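Local coordinates for chromosome partition protein Smc (Pyrococcus furiosus, PDB 3NWC) that is probably required for chromosome condensation and partitioning, its hinge domain mediating homodimerization and binding DNA, at residues I55-G60 with R148-E153. Sequence-based numbering, arbitrary orientation.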
loop_
_atom_site.group_PDB
_atom_site.type_symbol
_atom_site.label_atom_id
_atom_site.label_comp_id
_atom_site.label_asym_id
_atom_site.label_seq_id
_atom_site.Cartn_x
_atom_site.Cartn_y
_atom_site.Cartn_z
ATOM N N ILE A 55 4.477 13.701 6.502
ATOM C CA ILE A 55 3.415 12.919 7.126
ATOM C C ILE A 55 2.454 12.329 6.079
ATOM O O ILE A 55 2.033 11.180 6.204
ATOM C CB ILE A 55 2.633 13.753 8.171
ATOM C CG1 ILE A 55 3.578 14.105 9.332
ATOM C CG2 ILE A 55 1.438 12.980 8.690
ATOM C CD1 ILE A 55 4.257 12.866 9.917
ATOM N N GLU A 56 2.106 13.114 5.063
ATOM C CA GLU A 56 1.297 12.576 3.962
ATOM C C GLU A 56 1.986 11.351 3.364
ATOM O O GLU A 56 1.352 10.308 3.165
ATOM C CB GLU A 56 1.079 13.643 2.885
ATOM C CG GLU A 56 0.452 13.118 1.583
ATOM C CD GLU A 56 -0.968 12.629 1.761
ATOM O OE1 GLU A 56 -1.694 13.177 2.614
ATOM O OE2 GLU A 56 -1.361 11.693 1.034
ATOM N N VAL A 57 3.276 11.482 3.057
ATOM C CA VAL A 57 4.036 10.375 2.468
ATOM C C VAL A 57 4.171 9.187 3.429
ATOM O O VAL A 57 3.999 8.015 3.044
ATOM C CB VAL A 57 5.434 10.853 1.984
ATOM C CG1 VAL A 57 6.318 9.680 1.590
ATOM C CG2 VAL A 57 5.290 11.861 0.828
ATOM N N ALA A 58 4.485 9.467 4.687
ATOM C CA ALA A 58 4.707 8.356 5.606
ATOM C C ALA A 58 3.427 7.578 5.929
ATOM O O ALA A 58 3.474 6.372 6.219
ATOM C CB ALA A 58 5.402 8.827 6.892
ATOM N N LEU A 59 2.288 8.267 5.929
ATOM C CA LEU A 59 1.006 7.589 6.110
ATOM C C LEU A 59 0.648 6.804 4.857
ATOM O O LEU A 59 0.205 5.662 4.932
ATOM C CB LEU A 59 -0.100 8.595 6.375
ATOM C CG LEU A 59 -0.620 8.857 7.776
ATOM C CD1 LEU A 59 -1.849 9.744 7.682
ATOM C CD2 LEU A 59 -0.979 7.543 8.449
ATOM N N GLY A 60 0.835 7.427 3.698
ATOM C CA GLY A 60 0.481 6.787 2.437
ATOM C C GLY A 60 -0.945 6.262 2.469
ATOM O O GLY A 60 -1.861 6.963 2.913
ATOM N N ARG A 148 12.706 2.980 9.533
ATOM C CA ARG A 148 11.731 3.576 8.597
ATOM C C ARG A 148 11.903 5.089 8.586
ATOM O O ARG A 148 11.792 5.739 9.622
ATOM C CB ARG A 148 10.289 3.197 8.942
ATOM C CG ARG A 148 9.258 3.617 7.866
ATOM C CD ARG A 148 7.851 3.132 8.210
ATOM N NE ARG A 148 7.013 2.949 7.016
ATOM C CZ ARG A 148 6.114 3.829 6.583
ATOM N NH1 ARG A 148 5.921 4.966 7.237
ATOM N NH2 ARG A 148 5.400 3.564 5.492
HETATM N N MSE A 149 12.168 5.653 7.408
HETATM C CA MSE A 149 12.429 7.082 7.298
HETATM C C MSE A 149 11.606 7.722 6.184
HETATM O O MSE A 149 11.295 7.096 5.173
HETATM C CB MSE A 149 13.911 7.341 7.030
HETATM C CG MSE A 149 14.833 6.872 8.150
HETATM SE SE MSE A 149 16.668 6.804 7.507
HETATM C CE MSE A 149 16.467 5.360 6.210
ATOM N N VAL A 150 11.271 8.986 6.378
ATOM C CA VAL A 150 10.671 9.764 5.303
ATOM C C VAL A 150 11.483 11.049 5.253
ATOM O O VAL A 150 11.837 11.586 6.295
ATOM C CB VAL A 150 9.168 10.022 5.555
ATOM C CG1 VAL A 150 8.935 10.739 6.912
ATOM C CG2 VAL A 150 8.563 10.800 4.411
ATOM N N THR A 151 11.830 11.514 4.061
ATOM C CA THR A 151 12.557 12.783 3.970
ATOM C C THR A 151 11.561 13.920 3.951
ATOM O O THR A 151 10.393 13.722 3.649
ATOM C CB THR A 151 13.465 12.879 2.732
ATOM O OG1 THR A 151 12.669 12.972 1.542
ATOM C CG2 THR A 151 14.389 11.676 2.651
ATOM N N ILE A 152 12.025 15.119 4.278
ATOM C CA ILE A 152 11.152 16.270 4.315
ATOM C C ILE A 152 10.536 16.520 2.938
ATOM O O ILE A 152 9.445 17.052 2.836
ATOM C CB ILE A 152 11.905 17.531 4.784
ATOM C CG1 ILE A 152 12.094 17.484 6.296
ATOM C CG2 ILE A 152 11.122 18.780 4.432
ATOM C CD1 ILE A 152 10.829 17.826 7.058
ATOM N N GLU A 153 11.243 16.110 1.890
ATOM C CA GLU A 153 10.786 16.359 0.527
ATOM C C GLU A 153 9.998 15.199 -0.063
ATOM O O GLU A 153 9.509 15.281 -1.196
ATOM C CB GLU A 153 11.962 16.744 -0.367
ATOM C CG GLU A 153 12.523 18.122 -0.027
ATOM C CD GLU A 153 11.446 19.194 -0.013
ATOM O OE1 GLU A 153 10.387 18.984 -0.640
ATOM O OE2 GLU A 153 11.654 20.247 0.623
HETATM O O HOH W 1 3.843 5.211 3.336
HETATM O O HOH W 2 2.180 3.592 4.529
#
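Val150 faces Ala58 where the last turn of helix 52-59 packs on strand 148-151, and their CA atoms lie 6.1 Å apart. So close an approach suits alanine: its single methyl, CB, sits 4.0 Å from CG1 of Val150 and leaves the helix backbone near the sheet. Valine, whose beta branching is well accommodated in an extended strand, spreads two methyls over the helix. Its CG2, turned anti to the backbone N while CG1 lies between N and the carbonyl carbon (chi1 57°), reaches the neighbouring residue, meeting CG1 of Val57 at 3.8 Å. Val57 also packs on Leu156 and Phe168, and touches Arg88 of the second subunit, so the contact lies close to the dimer partner.

Two residues along the strand, on the same face as Val150, Arg148 supplies the polar part. Its chain runs extended from CG to NE and carries the guanidinium to the C-terminal end of the helix, where the last carbonyls generally run short of N-H partners from a following turn. NH1 donates to Ala58 O at 3.0 Å, with an N-H...O angle of 160°; the oxygen lies near the guanidinium plane, at its edge. NH2 adds a weak bond to the same oxygen at 3.5 Å. Water extends this reach: one molecule donates to Val57 O and accepts from NH2, while a second donates to Leu59 O and accepts weakly from NH2. Thr131 OG1, on the adjacent strand 131-134, also bonds NH1, tying the guanidinium to the sheet as well.

Arginine's several N-H donors thus serve three successive carbonyls, one directly, one through water, and a third through a water it holds only weakly. Its positive charge would also be expected to interact favourably with the negative end of the helix dipole, complementing the apolar packing inside the hinge domain.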